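Local coordinates for protein putative lipase/esterase (Lactobacillus plantarum WCFS1, PDB 3BXP) that probably hydrolyses carboxylic esters, as a putative lipase or esterase of the alpha/beta-hydrolase superfamily, at residues Q88-T93 with A124-V129. Numbering follows the deposited sequence.
Sequences QQLGAT and ATYNGV
Tyr126 lays its ring between two helices of an alpha/beta-hydrolase fold, meeting Leu90 and Gly91 of helix 85-99 from its own place on helix 118-129. The latter helix follows strand 110-116 through a GxSxG sequence, consistent with the nucleophile elbow of this family, and the contact joins helix 85-99 to the helix that follows this probable elbow. Along 88-93, Gln89 starts its side chain away from segment 124-129, and its amide bonds Gln74 N through OE1 and His14 O through NE2. Leu90 comes next and carries the apolar half of the contact. Its CG, anti to the backbone N (chi1 178°), sits over one face of the Tyr126 ring, 4.0 Å from the centroid in a CH-pi contact, while CD2 drops beside the ring's root, 3.6 Å from Tyr126 CG. The same leucine also touches Leu71 of strand 67-72, a strand of the central sheet. At Gly91 the backbone itself is the surface: the phenol end reaches it, with Tyr126 OH 3.5 Å from Gly91 CA, an approach that a side chain on Gly91 would crowd. Replacing Tyr126 by an alanine here would probably leave Leu90 without the face it packs on and open a gap beside Gly91 and His148, whose ring plane stands at about 55° to that of the tyrosine. Farther on, Thr93 turns back on its own helix: its OG1 donates to Gln89 O at 2.7 Å, while Thr93 N reaches that oxygen from the opposite face of the carbonyl plane.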
loop_
_atom_site.group_PDB
_atom_site.type_symbol
_atom_site.label_atom_id
_atom_site.label_comp_id
_atom_site.label_asym_id
_atom_site.label_seq_id
_atom_site.Cartn_x
_atom_site.Cartn_y
_atom_site.Cartn_z
ATOM N N GLN B 88 -24.074 6.663 15.250
ATOM C CA GLN B 88 -25.266 7.545 15.222
ATOM C C GLN B 88 -24.838 9.009 15.110
ATOM O O GLN B 88 -25.379 9.772 14.310
ATOM C CB GLN B 88 -26.168 7.254 16.436
ATOM C CG GLN B 88 -26.730 5.834 16.376
ATOM C CD GLN B 88 -27.295 5.235 17.668
ATOM O OE1 GLN B 88 -27.039 5.674 18.777
ATOM N NE2 GLN B 88 -28.023 4.146 17.499
ATOM N N GLN B 89 -23.791 9.378 15.854
ATOM C CA GLN B 89 -23.253 10.754 15.814
ATOM C C GLN B 89 -22.639 11.109 14.465
ATOM O O GLN B 89 -22.787 12.214 13.984
ATOM C CB GLN B 89 -22.206 10.931 16.904
ATOM C CG GLN B 89 -22.733 10.813 18.318
ATOM C CD GLN B 89 -21.638 10.718 19.389
ATOM O OE1 GLN B 89 -20.491 10.275 19.151
ATOM N NE2 GLN B 89 -22.009 11.128 20.611
ATOM N N LEU B 90 -21.960 10.151 13.864
ATOM C CA LEU B 90 -21.368 10.366 12.553
ATOM C C LEU B 90 -22.540 10.504 11.543
ATOM O O LEU B 90 -22.540 11.386 10.708
ATOM C CB LEU B 90 -20.439 9.231 12.196
ATOM C CG LEU B 90 -19.742 9.234 10.834
ATOM C CD1 LEU B 90 -19.215 10.636 10.414
ATOM C CD2 LEU B 90 -18.618 8.184 10.818
ATOM N N GLY B 91 -23.540 9.640 11.659
ATOM C CA GLY B 91 -24.747 9.806 10.858
ATOM C C GLY B 91 -25.456 11.151 11.051
ATOM O O GLY B 91 -25.946 11.763 10.072
ATOM N N ALA B 92 -25.590 11.564 12.314
ATOM C CA ALA B 92 -26.194 12.844 12.661
ATOM C C ALA B 92 -25.375 14.028 12.098
ATOM O O ALA B 92 -25.932 15.061 11.750
ATOM C CB ALA B 92 -26.386 12.970 14.173
ATOM N N THR B 93 -24.058 13.856 12.007
ATOM C CA THR B 93 -23.156 14.925 11.525
ATOM C C THR B 93 -23.298 15.068 10.001
ATOM O O THR B 93 -23.294 16.198 9.428
ATOM C CB THR B 93 -21.680 14.644 11.942
ATOM O OG1 THR B 93 -21.586 14.494 13.361
ATOM C CG2 THR B 93 -20.748 15.764 11.485
ATOM N N ALA B 124 -14.309 3.280 9.461
ATOM C CA ALA B 124 -14.280 1.986 8.781
ATOM C C ALA B 124 -15.531 1.212 9.132
ATOM O O ALA B 124 -16.201 0.596 8.287
ATOM C CB ALA B 124 -12.979 1.216 9.149
ATOM N N THR B 125 -15.924 1.298 10.388
ATOM C CA THR B 125 -17.145 0.598 10.814
ATOM C C THR B 125 -18.376 1.242 10.127
ATOM O O THR B 125 -19.292 0.535 9.669
ATOM C CB THR B 125 -17.274 0.654 12.334
ATOM O OG1 THR B 125 -16.131 -0.015 12.921
ATOM C CG2 THR B 125 -18.585 -0.033 12.841
ATOM N N TYR B 126 -18.403 2.575 10.089
ATOM C CA TYR B 126 -19.469 3.324 9.419
ATOM C C TYR B 126 -19.590 2.909 7.959
ATOM O O TYR B 126 -20.714 2.721 7.387
ATOM C CB TYR B 126 -19.265 4.844 9.551
ATOM C CG TYR B 126 -20.549 5.597 9.201
ATOM C CD1 TYR B 126 -21.551 5.753 10.153
ATOM C CD2 TYR B 126 -20.739 6.142 7.949
ATOM C CE1 TYR B 126 -22.712 6.430 9.851
ATOM C CE2 TYR B 126 -21.917 6.789 7.632
ATOM C CZ TYR B 126 -22.884 6.949 8.586
ATOM O OH TYR B 126 -24.065 7.622 8.218
ATOM N N ASN B 127 -18.435 2.755 7.340
ATOM C CA ASN B 127 -18.388 2.455 5.917
ATOM C C ASN B 127 -19.108 1.127 5.640
ATOM O O ASN B 127 -19.753 0.931 4.586
ATOM C CB ASN B 127 -16.950 2.446 5.381
ATOM C CG ASN B 127 -16.906 2.575 3.882
ATOM O OD1 ASN B 127 -17.840 3.115 3.267
ATOM N ND2 ASN B 127 -15.852 2.051 3.259
ATOM N N GLY B 128 -19.021 0.226 6.602
ATOM C CA GLY B 128 -19.687 -1.080 6.526
ATOM C C GLY B 128 -21.159 -1.088 6.870
ATOM O O GLY B 128 -21.997 -1.528 6.117
ATOM N N VAL B 129 -21.457 -0.590 8.047
ATOM C CA VAL B 129 -22.819 -0.459 8.551
ATOM C C VAL B 129 -23.754 0.442 7.728
ATOM O O VAL B 129 -24.896 0.073 7.467
ATOM C CB VAL B 129 -22.779 0.081 10.004
ATOM C CG1 VAL B 129 -24.179 0.412 10.526
ATOM C CG2 VAL B 129 -22.110 -0.935 10.893
#